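Side-chain contacts in Rho guanyl nucleotide exchange factor (Rom2), putative (Aspergillus fumigatus Af293, PDB 5O51), which probably acts as a guanyl-nucleotide exchange factor for Rho-type GTPases, the part here being its CNH domain, a seven-bladed beta-propeller: residues S13-S18 / G41-E46; M90-L95 / V102-K107; I264-E267 / A272-L275. All blocks are in the same frame, centred on the assembly; numbering follows the deposited sequence.

Interaction 1 (S13-S18 / G41-E46); sequences SNFFTS and GIFISE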
ATOM      1  N   SER A  13      -9.902  19.598   2.439  1.00 38.04           N
ATOM      2  CA  SER A  13     -11.262  19.377   2.022  1.00 43.55           C
ATOM      3  C   SER A  13     -11.688  20.329   0.858  1.00 46.15           C
ATOM      4  O   SER A  13     -12.870  20.292   0.419  1.00 43.74           O
ATOM      5  CB  SER A  13     -12.199  19.628   3.202  1.00 44.92           C
ATOM      6  OG  SER A  13     -12.266  21.002   3.504  1.00 51.88           O
ATOM      7  N   ASN A  14     -10.789  21.234   0.452  1.00 41.03           N
ATOM      8  CA  ASN A  14     -11.186  22.328  -0.485  1.00 48.74           C
ATOM      9  C   ASN A  14     -10.802  22.155  -1.931  1.00 47.04           C
ATOM     10  O   ASN A  14     -11.510  22.650  -2.789  1.00 44.85           O
ATOM     11  CB  ASN A  14     -10.632  23.665  -0.011  1.00 52.97           C
ATOM     12  CG  ASN A  14     -11.342  24.175   1.223  1.00 56.76           C
ATOM     13  OD1 ASN A  14     -10.704  24.418   2.248  1.00 57.14           O
ATOM     14  ND2 ASN A  14     -12.663  24.350   1.135  1.00 55.94           N
ATOM     15  N   PHE A  15      -9.702  21.433  -2.198  1.00 41.39           N
ATOM     16  CA  PHE A  15      -9.028  21.514  -3.463  1.00 39.03           C
ATOM     17  C   PHE A  15      -9.418  20.381  -4.422  1.00 40.83           C
ATOM     18  O   PHE A  15      -9.566  20.628  -5.608  1.00 35.98           O
ATOM     19  CB  PHE A  15      -7.528  21.553  -3.212  1.00 40.35           C
ATOM     20  CG  PHE A  15      -6.673  21.739  -4.478  1.00 40.70           C
ATOM     21  CD1 PHE A  15      -6.487  22.988  -5.042  1.00 40.88           C
ATOM     22  CD2 PHE A  15      -6.024  20.656  -5.060  1.00 37.81           C
ATOM     23  CE1 PHE A  15      -5.680  23.149  -6.180  1.00 39.98           C
ATOM     24  CE2 PHE A  15      -5.239  20.830  -6.199  1.00 39.52           C
ATOM     25  CZ  PHE A  15      -5.059  22.077  -6.737  1.00 40.61           C
ATOM     26  N   PHE A  16      -9.551  19.144  -3.927  1.00 33.91           N
ATOM     27  CA  PHE A  16      -9.817  17.963  -4.790  1.00 32.13           C
ATOM     28  C   PHE A  16     -11.334  17.762  -4.746  1.00 35.77           C
ATOM     29  O   PHE A  16     -11.983  18.015  -3.692  1.00 34.49           O
ATOM     30  CB  PHE A  16      -9.055  16.721  -4.284  1.00 32.77           C
ATOM     31  CG  PHE A  16      -7.571  16.843  -4.388  1.00 36.57           C
ATOM     32  CD1 PHE A  16      -6.923  16.712  -5.618  1.00 37.44           C
ATOM     33  CD2 PHE A  16      -6.783  17.105  -3.234  1.00 34.76           C
ATOM     34  CE1 PHE A  16      -5.521  16.885  -5.709  1.00 39.49           C
ATOM     35  CE2 PHE A  16      -5.426  17.257  -3.320  1.00 34.51           C
ATOM     36  CZ  PHE A  16      -4.773  17.129  -4.541  1.00 38.01           C
ATOM     37  N   THR A  17     -11.902  17.349  -5.870  1.00 34.54           N
ATOM     38  CA  THR A  17     -13.361  17.338  -6.075  1.00 37.30           C
ATOM     39  C   THR A  17     -13.714  16.131  -6.858  1.00 37.67           C
ATOM     40  O   THR A  17     -12.831  15.360  -7.329  1.00 35.99           O
ATOM     41  CB  THR A  17     -13.967  18.630  -6.764  1.00 40.39           C
ATOM     42  OG1 THR A  17     -13.709  18.672  -8.167  1.00 40.39           O
ATOM     43  CG2 THR A  17     -13.478  19.940  -6.147  1.00 41.54           C
ATOM     44  N   SER A  18     -15.033  15.972  -7.032  1.00 40.34           N
ATOM     45  CA  SER A  18     -15.580  14.991  -7.952  1.00 46.30           C
ATOM     46  C   SER A  18     -14.966  15.097  -9.381  1.00 45.75           C
ATOM     47  O   SER A  18     -14.930  14.123 -10.106  1.00 42.81           O
ATOM     48  CB  SER A  18     -17.139  15.087  -8.014  1.00 47.97           C
ATOM     49  OG  SER A  18     -17.576  16.415  -8.371  1.00 44.76           O
ATOM     50  N   GLY A  41      -2.920  14.569 -13.043  1.00 44.69           N
ATOM     51  CA  GLY A  41      -1.614  15.142 -12.667  1.00 41.14           C
ATOM     52  C   GLY A  41      -1.151  14.747 -11.247  1.00 37.22           C
ATOM     53  O   GLY A  41      -1.865  14.080 -10.544  1.00 35.18           O
ATOM     54  N   ILE A  42       0.067  15.161 -10.899  1.00 38.01           N
ATOM     55  CA  ILE A  42       0.712  15.010  -9.593  1.00 32.06           C
ATOM     56  C   ILE A  42       0.880  16.417  -9.004  1.00 34.20           C
ATOM     57  O   ILE A  42       1.329  17.398  -9.699  1.00 29.15           O
ATOM     58  CB  ILE A  42       2.022  14.255  -9.751  1.00 34.76           C
ATOM     59  CG1 ILE A  42       1.748  12.835 -10.248  1.00 35.88           C
ATOM     60  CG2 ILE A  42       2.803  14.123  -8.415  1.00 34.60           C
ATOM     61  CD1 ILE A  42       2.994  12.107 -10.687  1.00 36.86           C
ATOM     62  N   PHE A  43       0.515  16.539  -7.723  1.00 32.42           N
ATOM     63  CA  PHE A  43       0.545  17.819  -6.974  1.00 31.80           C
ATOM     64  C   PHE A  43       1.374  17.651  -5.699  1.00 31.64           C
ATOM     65  O   PHE A  43       1.498  16.508  -5.155  1.00 28.37           O
ATOM     66  CB  PHE A  43      -0.865  18.261  -6.626  1.00 34.86           C
ATOM     67  CG  PHE A  43      -1.812  18.498  -7.829  1.00 34.73           C
ATOM     68  CD1 PHE A  43      -2.515  17.442  -8.421  1.00 37.61           C
ATOM     69  CD2 PHE A  43      -2.020  19.797  -8.328  1.00 33.10           C
ATOM     70  CE1 PHE A  43      -3.352  17.671  -9.526  1.00 40.62           C
ATOM     71  CE2 PHE A  43      -2.871  20.043  -9.407  1.00 33.53           C
ATOM     72  CZ  PHE A  43      -3.569  18.971  -9.993  1.00 37.83           C
ATOM     73  N   ILE A  44       1.915  18.765  -5.191  1.00 33.76           N
ATOM     74  CA  ILE A  44       2.629  18.798  -3.881  1.00 31.24           C
ATOM     75  C   ILE A  44       2.105  19.918  -3.032  1.00 35.49           C
ATOM     76  O   ILE A  44       1.788  21.004  -3.553  1.00 36.33           O
ATOM     77  CB  ILE A  44       4.152  18.877  -4.054  1.00 39.00           C
ATOM     78  CG1 ILE A  44       4.896  18.833  -2.726  1.00 37.21           C
ATOM     79  CG2 ILE A  44       4.645  20.122  -4.799  1.00 40.66           C
ATOM     80  CD1 ILE A  44       6.312  18.321  -2.891  1.00 37.72           C
ATOM     81  N   SER A  45       1.926  19.656  -1.724  1.00 34.63           N
ATOM     82  CA  SER A  45       1.617  20.694  -0.724  1.00 40.13           C
ATOM     83  C   SER A  45       2.519  20.454   0.506  1.00 38.33           C
ATOM     84  O   SER A  45       3.177  19.427   0.611  1.00 39.91           O
ATOM     85  CB  SER A  45       0.145  20.653  -0.228  1.00 44.21           C
ATOM     86  OG  SER A  45      -0.082  19.451   0.502  1.00 44.85           O
ATOM     87  N   GLU A  46       2.458  21.397   1.426  1.00 40.38           N
ATOM     88  CA  GLU A  46       3.127  21.344   2.734  1.00 49.23           C
ATOM     89  C   GLU A  46       2.165  20.680   3.674  1.00 45.42           C
ATOM     90  O   GLU A  46       0.972  21.033   3.709  1.00 46.44           O
ATOM     91  CB  GLU A  46       3.402  22.749   3.316  1.00 50.70           C
ATOM     92  CG  GLU A  46       4.238  23.666   2.438  1.00 60.75           C
ATOM     93  CD  GLU A  46       5.730  23.466   2.588  1.00 69.54           C
ATOM     94  OE1 GLU A  46       6.213  23.289   3.737  1.00 77.29           O
ATOM     95  OE2 GLU A  46       6.431  23.516   1.551  1.00 75.83           O
TER
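F15 and F16 present their ring edges to the same face of F43, forming an aromatic cluster where the loop after strand 8-12 meets the next propeller blade. The tight part is built from rings alone. F15 makes a T-shaped pair with F43, its plane at 78° to that ring and its outer edge, CE2 and CZ, laid over the face. CE2 of F15 lies 4.0 Å from CD2 of F43. F16 forms a second edge-to-face pair, planes at 83°, reaching CD1 of F43 at 4.1 Å with its CE1. The two neighbours also meet each other, since CD2 of F15 stands 3.7 Å above the centre of the F16 ring. Their side chains leave the backbone differently: CG of F15 is anti to its backbone N (chi1 -176°), whereas CG of F16 lies beside its own N, and this lets consecutive rings converge on one target. F16 and F43 are buried, with Y36 against the F16 ring and P56 touching F43. The looser side belongs to F15, which is partly exposed and rests on K55 and P56. Backbone bonds from F16 to D328 and from S18 to G326 tie the loop to the closing blade. No hydrogen bond joins the two segments; cohesion across them is dispersion plus the weak electrostatics of ring C-H edges meeting a pi face, which favours the near-perpendicular planes.

Interaction 2 (M90-L95 / V102-K107); sequences MEALEL and VAKRPK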
ATOM      1  N   MET A  90      13.994  13.302  -7.493  1.00 40.82           N
ATOM      2  CA  MET A  90      13.243  14.091  -6.502  1.00 46.48           C
ATOM      3  C   MET A  90      13.314  15.585  -6.703  1.00 45.04           C
ATOM      4  O   MET A  90      12.416  16.334  -6.292  1.00 39.13           O
ATOM      5  CB  MET A  90      13.724  13.766  -5.064  1.00 50.78           C
ATOM      6  CG  MET A  90      12.572  13.807  -4.075  1.00 71.01           C
ATOM      7  SD  MET A  90      11.641  12.249  -4.092  1.00 65.97           S
ATOM      8  CE  MET A  90      12.729  11.344  -2.991  1.00 48.89           C
ATOM      9  N   GLU A  91      14.378  16.055  -7.327  1.00 47.03           N
ATOM     10  CA  GLU A  91      14.403  17.467  -7.702  1.00 47.41           C
ATOM     11  C   GLU A  91      13.252  17.874  -8.660  1.00 45.76           C
ATOM     12  O   GLU A  91      12.852  19.047  -8.634  1.00 46.85           O
ATOM     13  CB  GLU A  91      15.790  17.882  -8.218  1.00 57.57           C
ATOM     14  CG  GLU A  91      16.272  17.118  -9.430  1.00 70.85           C
ATOM     15  CD  GLU A  91      17.739  17.370  -9.799  1.00 86.59           C
ATOM     16  OE1 GLU A  91      18.356  18.335  -9.278  1.00 85.13           O
ATOM     17  OE2 GLU A  91      18.261  16.590 -10.644  1.00 82.43           O
ATOM     18  N   ALA A  92      12.654  16.941  -9.428  1.00 38.79           N
ATOM     19  CA  ALA A  92      11.382  17.240 -10.146  1.00 43.70           C
ATOM     20  C   ALA A  92      10.319  17.976  -9.302  1.00 46.43           C
ATOM     21  O   ALA A  92       9.439  18.675  -9.838  1.00 47.27           O
ATOM     22  CB  ALA A  92      10.726  15.956 -10.671  1.00 43.21           C
ATOM     23  N   LEU A  93      10.357  17.762  -7.990  1.00 45.75           N
ATOM     24  CA  LEU A  93       9.411  18.382  -7.096  1.00 44.03           C
ATOM     25  C   LEU A  93       9.789  19.802  -6.670  1.00 48.68           C
ATOM     26  O   LEU A  93       8.944  20.462  -6.110  1.00 48.26           O
ATOM     27  CB  LEU A  93       9.242  17.519  -5.855  1.00 46.21           C
ATOM     28  CG  LEU A  93       8.769  16.079  -6.128  1.00 43.56           C
ATOM     29  CD1 LEU A  93       8.962  15.195  -4.923  1.00 48.76           C
ATOM     30  CD2 LEU A  93       7.305  15.994  -6.484  1.00 46.78           C
ATOM     31  N   GLU A  94      11.010  20.282  -6.948  1.00 52.13           N
ATOM     32  CA  GLU A  94      11.444  21.619  -6.450  1.00 59.74           C
ATOM     33  C   GLU A  94      10.611  22.772  -7.035  1.00 60.48           C
ATOM     34  O   GLU A  94      10.181  22.710  -8.182  1.00 60.47           O
ATOM     35  CB  GLU A  94      12.901  21.969  -6.819  1.00 61.59           C
ATOM     36  CG  GLU A  94      14.029  21.005  -6.473  1.00 69.37           C
ATOM     37  CD  GLU A  94      14.117  20.604  -5.026  1.00 75.41           C
ATOM     38  OE1 GLU A  94      13.530  21.310  -4.177  1.00 79.85           O
ATOM     39  OE2 GLU A  94      14.815  19.582  -4.752  1.00 88.82           O
ATOM     40  N   LEU A  95      10.473  23.844  -6.253  1.00 64.28           N
ATOM     41  CA  LEU A  95       9.889  25.121  -6.716  1.00 74.12           C
ATOM     42  C   LEU A  95      10.709  25.725  -7.872  1.00 69.33           C
ATOM     43  O   LEU A  95      10.160  26.037  -8.928  1.00 70.74           O
ATOM     44  CB  LEU A  95       9.816  26.095  -5.535  1.00 74.84           C
ATOM     45  CG  LEU A  95       8.934  27.339  -5.572  1.00 75.77           C
ATOM     46  CD1 LEU A  95       7.534  27.055  -6.114  1.00 73.97           C
ATOM     47  CD2 LEU A  95       8.895  27.880  -4.148  1.00 68.95           C
ATOM     48  N   VAL A 102      14.800  19.223 -17.495  1.00 64.02           N
ATOM     49  CA  VAL A 102      15.153  17.815 -17.613  1.00 67.04           C
ATOM     50  C   VAL A 102      14.855  16.957 -16.340  1.00 63.32           C
ATOM     51  O   VAL A 102      14.627  15.757 -16.466  1.00 62.49           O
ATOM     52  CB  VAL A 102      16.641  17.665 -18.094  1.00 65.08           C
ATOM     53  CG1 VAL A 102      17.629  18.206 -17.049  1.00 62.51           C
ATOM     54  CG2 VAL A 102      16.935  16.207 -18.481  1.00 66.62           C
ATOM     55  N   ALA A 103      14.832  17.566 -15.149  1.00 57.14           N
ATOM     56  CA  ALA A 103      14.352  16.892 -13.918  1.00 59.98           C
ATOM     57  C   ALA A 103      12.908  16.334 -13.957  1.00 57.26           C
ATOM     58  O   ALA A 103      12.627  15.320 -13.323  1.00 65.93           O
ATOM     59  CB  ALA A 103      14.506  17.822 -12.722  1.00 62.78           C
ATOM     60  N   LYS A 104      12.000  16.968 -14.704  1.00 51.36           N
ATOM     61  CA  LYS A 104      10.637  16.429 -14.887  1.00 47.56           C
ATOM     62  C   LYS A 104      10.560  15.411 -16.002  1.00 45.06           C
ATOM     63  O   LYS A 104       9.483  14.982 -16.357  1.00 52.33           O
ATOM     64  CB  LYS A 104       9.616  17.547 -15.096  1.00 47.61           C
ATOM     65  CG  LYS A 104       9.638  18.571 -13.944  1.00 44.64           C
ATOM     66  CD  LYS A 104       8.557  19.591 -14.093  1.00 47.10           C
ATOM     67  CE  LYS A 104       8.651  20.689 -13.021  1.00 47.23           C
ATOM     68  NZ  LYS A 104       7.964  20.192 -11.802  1.00 50.39           N
ATOM     69  N   ARG A 105      11.693  14.973 -16.536  1.00 48.17           N
ATOM     70  CA  ARG A 105      11.659  13.872 -17.560  1.00 62.61           C
ATOM     71  C   ARG A 105      11.508  12.459 -16.951  1.00 50.37           C
ATOM     72  O   ARG A 105      12.253  12.107 -16.051  1.00 49.31           O
ATOM     73  CB  ARG A 105      12.922  13.922 -18.430  1.00 72.38           C
ATOM     74  CG  ARG A 105      12.732  13.330 -19.831  1.00 89.86           C
ATOM     75  CD  ARG A 105      13.747  13.917 -20.813  1.00 99.94           C
ATOM     76  NE  ARG A 105      13.506  15.343 -21.058  1.00101.12           N
ATOM     77  CZ  ARG A 105      14.267  16.131 -21.817  1.00 94.57           C
ATOM     78  NH1 ARG A 105      15.345  15.641 -22.424  1.00 88.62           N
ATOM     79  NH2 ARG A 105      13.941  17.418 -21.971  1.00 80.95           N
ATOM     80  N   PRO A 106      10.537  11.663 -17.418  1.00 48.99           N
ATOM     81  CA  PRO A 106      10.468  10.315 -16.830  1.00 55.72           C
ATOM     82  C   PRO A 106      11.477   9.354 -17.374  1.00 57.95           C
ATOM     83  O   PRO A 106      11.782   9.423 -18.527  1.00 68.24           O
ATOM     84  CB  PRO A 106       9.058   9.825 -17.197  1.00 52.85           C
ATOM     85  CG  PRO A 106       8.682  10.652 -18.388  1.00 55.05           C
ATOM     86  CD  PRO A 106       9.260  12.014 -18.075  1.00 53.75           C
ATOM     87  N   LYS A 107      11.947   8.440 -16.529  1.00 53.72           N
ATOM     88  CA  LYS A 107      12.685   7.277 -16.945  1.00 50.73           C
ATOM     89  C   LYS A 107      11.764   6.033 -16.862  1.00 54.09           C
ATOM     90  O   LYS A 107      11.348   5.613 -15.775  1.00 52.54           O
ATOM     91  CB  LYS A 107      13.922   7.198 -16.083  1.00 57.66           C
ATOM     92  CG  LYS A 107      14.974   6.241 -16.568  1.00 68.86           C
ATOM     93  CD  LYS A 107      16.370   6.699 -16.132  1.00 78.54           C
ATOM     94  CE  LYS A 107      17.339   5.515 -16.010  1.00 84.99           C
ATOM     95  NZ  LYS A 107      17.339   4.595 -17.198  1.00 83.50           N
TER
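The ammonium group of K104 is gripped by two backbone carbonyls, A92 O across the contact and V59 O on strand 57-61 of the preceding blade. The contact lies in the long connection of a beta-propeller blade, between strands 84-89 and 107-110, where two short 3-10 turns, 90-93 and 102-104, are set against each other. K104 NZ donates to A92 O at 2.9 Å, and the C=O...N angle of 162° brings the donor in almost along the carbonyl axis. The lysine chain runs extended from CA to CE and then bends at its last torsion (chi4 -84°), which swings NZ back onto the carbonyl; CE stays 3.8 Å from the same oxygen of A92. The two carbonyls probably compensate the charge of this only partly exposed residue, and its carbon chain also touches L60. One lysine thus fastens both turns to the edge of the neighbouring blade, and L93 of the first segment packs on V59 of the same strand. Apart from the lysine bond, the turns meet through small groups. A92 and A103 bring their CA atoms to 4.8 Å, an approach that their short side chains permit. E91, an exposed residue, contributes its aliphatic part: CG, placed between the backbone N and the carbonyl carbon (chi1 60°), lies 3.8 Å from CB of A103. The methyl of A92 meets backbone instead: its CB sits 3.3 Å from A103 O.

Interaction 3 (I264-E267 / A272-L275); sequences ISWE and AFAL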
ATOM      1  N   ILE A 264     -10.557 -12.681  14.096  1.00 39.52           N
ATOM      2  CA  ILE A 264     -11.489 -11.604  13.667  1.00 32.86           C
ATOM      3  C   ILE A 264     -12.033 -12.009  12.328  1.00 31.82           C
ATOM      4  O   ILE A 264     -11.284 -12.424  11.444  1.00 35.24           O
ATOM      5  CB  ILE A 264     -10.766 -10.223  13.514  1.00 34.79           C
ATOM      6  CG1 ILE A 264     -10.290  -9.707  14.871  1.00 37.82           C
ATOM      7  CG2 ILE A 264     -11.618  -9.185  12.798  1.00 34.17           C
ATOM      8  CD1 ILE A 264      -9.215  -8.677  14.781  1.00 38.63           C
ATOM      9  N   SER A 265     -13.337 -11.878  12.179  1.00 34.95           N
ATOM     10  CA  SER A 265     -13.988 -11.946  10.880  1.00 34.73           C
ATOM     11  C   SER A 265     -14.484 -10.537  10.585  1.00 33.03           C
ATOM     12  O   SER A 265     -15.294 -10.007  11.359  1.00 30.47           O
ATOM     13  CB  SER A 265     -15.188 -12.945  10.911  1.00 34.51           C
ATOM     14  OG  SER A 265     -14.712 -14.284  10.630  1.00 37.82           O
ATOM     15  N   TRP A 266     -14.080  -9.961   9.456  1.00 35.34           N
ATOM     16  CA  TRP A 266     -14.438  -8.528   9.158  1.00 30.96           C
ATOM     17  C   TRP A 266     -15.892  -8.415   8.706  1.00 34.95           C
ATOM     18  O   TRP A 266     -16.420  -9.297   7.986  1.00 35.19           O
ATOM     19  CB  TRP A 266     -13.418  -7.949   8.130  1.00 29.78           C
ATOM     20  CG  TRP A 266     -11.996  -7.954   8.677  1.00 30.26           C
ATOM     21  CD1 TRP A 266     -11.018  -8.790   8.337  1.00 33.80           C
ATOM     22  CD2 TRP A 266     -11.475  -7.131   9.725  1.00 27.95           C
ATOM     23  NE1 TRP A 266      -9.880  -8.553   9.094  1.00 30.26           N
ATOM     24  CE2 TRP A 266     -10.147  -7.534   9.960  1.00 29.06           C
ATOM     25  CE3 TRP A 266     -12.017  -6.066  10.501  1.00 31.53           C
ATOM     26  CZ2 TRP A 266      -9.314  -6.921  10.917  1.00 30.47           C
ATOM     27  CZ3 TRP A 266     -11.187  -5.421  11.448  1.00 32.49           C
ATOM     28  CH2 TRP A 266      -9.836  -5.863  11.656  1.00 29.46           C
ATOM     29  N   GLU A 267     -16.562  -7.357   9.151  1.00 31.76           N
ATOM     30  CA  GLU A 267     -17.931  -7.060   8.681  1.00 34.14           C
ATOM     31  C   GLU A 267     -18.055  -6.790   7.244  1.00 35.84           C
ATOM     32  O   GLU A 267     -19.021  -7.226   6.668  1.00 37.05           O
ATOM     33  CB  GLU A 267     -18.619  -5.967   9.510  1.00 34.89           C
ATOM     34  CG  GLU A 267     -18.668  -6.364  11.013  1.00 37.24           C
ATOM     35  CD  GLU A 267     -19.563  -5.460  11.831  1.00 41.57           C
ATOM     36  OE1 GLU A 267     -20.332  -4.642  11.257  1.00 41.11           O
ATOM     37  OE2 GLU A 267     -19.532  -5.604  13.045  1.00 41.37           O
ATOM     38  N   ALA A 272      -7.630  -2.761   2.535  1.00 30.80           N
ATOM     39  CA  ALA A 272      -6.363  -2.246   3.126  1.00 32.91           C
ATOM     40  C   ALA A 272      -6.414  -2.298   4.634  1.00 34.46           C
ATOM     41  O   ALA A 272      -7.534  -2.314   5.218  1.00 33.35           O
ATOM     42  CB  ALA A 272      -6.074  -0.821   2.608  1.00 33.92           C
ATOM     43  N   PHE A 273      -5.229  -2.318   5.263  1.00 32.12           N
ATOM     44  CA  PHE A 273      -5.115  -2.458   6.695  1.00 30.33           C
ATOM     45  C   PHE A 273      -4.012  -1.545   7.239  1.00 35.94           C
ATOM     46  O   PHE A 273      -3.053  -1.289   6.562  1.00 34.16           O
ATOM     47  CB  PHE A 273      -4.732  -3.935   7.055  1.00 36.91           C
ATOM     48  CG  PHE A 273      -5.838  -4.935   6.817  1.00 34.47           C
ATOM     49  CD1 PHE A 273      -6.030  -5.488   5.570  1.00 34.41           C
ATOM     50  CD2 PHE A 273      -6.723  -5.239   7.810  1.00 37.34           C
ATOM     51  CE1 PHE A 273      -7.069  -6.382   5.342  1.00 33.06           C
ATOM     52  CE2 PHE A 273      -7.775  -6.114   7.605  1.00 31.74           C
ATOM     53  CZ  PHE A 273      -7.945  -6.680   6.369  1.00 32.84           C
ATOM     54  N   ALA A 274      -4.157  -1.103   8.475  1.00 33.75           N
ATOM     55  CA  ALA A 274      -3.094  -0.488   9.226  1.00 37.75           C
ATOM     56  C   ALA A 274      -3.117  -0.847  10.699  1.00 40.33           C
ATOM     57  O   ALA A 274      -4.207  -0.995  11.313  1.00 38.61           O
ATOM     58  CB  ALA A 274      -3.206   0.998   9.091  1.00 40.40           C
ATOM     59  N   LEU A 275      -1.921  -0.954  11.272  1.00 40.80           N
ATOM     60  CA  LEU A 275      -1.751  -1.220  12.708  1.00 46.77           C
ATOM     61  C   LEU A 275      -1.252   0.020  13.469  1.00 45.99           C
ATOM     62  O   LEU A 275      -0.223   0.601  13.139  1.00 45.70           O
ATOM     63  CB  LEU A 275      -0.846  -2.431  12.875  1.00 55.37           C
ATOM     64  CG  LEU A 275      -0.492  -2.887  14.300  1.00 72.23           C
ATOM     65  CD1 LEU A 275      -1.706  -3.104  15.211  1.00 77.18           C
ATOM     66  CD2 LEU A 275       0.351  -4.146  14.213  1.00 75.74           C
TER
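W266 and F273 meet ring against ring, and all of the aromatic contact between the two segments passes through this pair. F273 approaches as an edge over one face of the indole: the planes stand at 60°, the centroids of the phenyl and the five-membered ring are 5.2 Å apart, and the result is an offset edge-to-face stack. The touching corner is CE2 of F273, raised 3.3 Å above the indole plane and displaced toward its rim. From there CE2 of F273 reaches NE1 of W266 at 3.5 Å. CZ of F273 follows at 3.8 Å from the same NE1 of W266. Both side chains carry CG anti to the carbonyl carbon (chi1 -62° for W266 and -70° for F273), which brings the two rings together between the two segments.

Aliphatic contacts add to the indole's surroundings. CG2 of I264, from the same segment as W266, sits 3.5 Å over the centre of the opposite face, so the ring is sandwiched between a methyl group and a phenyl edge. I280 and A282 of strand 279-284 also touch W266, and F273 leans on A282 and on I231 of strand 230-236. Polar residues border the pair too: E289 and R291 of strand 287-292 touch W266, and H232 touches F273.

One hydrogen bond helps to hold the indole's rotation. Its N-H is engaged by S248 OG, so NE1 is a satisfied buried group and its closeness to F273 is ring packing. The backbone of W266 bonds to D246 and that of I264 to S248, keeping the segment on its blade.

An edge-to-face aromatic pair of this kind, joining the outer end of one four-stranded blade to the inner strand of the next, belongs to the blade-to-blade packing of a beta-propeller.

How the interactions relate
The three contacts lie in series along the chain and around one propeller ring. Interactions 1 and 2 are neighbours, with centres about 19 Å apart, and they touch directly: I44 CD1 packs 4.2 Å from L93 CB. Strand 57-61 lies against both, with I44 of interaction 1 packing on it too. Interaction 3 is separate, its centre about 28 Å from that of interaction 1 and about 37 Å from that of interaction 2, on the far side of the chain's centre from the latter. Interactions 1 and 3 are aromatic junctions between successive blades, whereas interaction 2 combines a contact inside one connection with a polar tie to the blade before it.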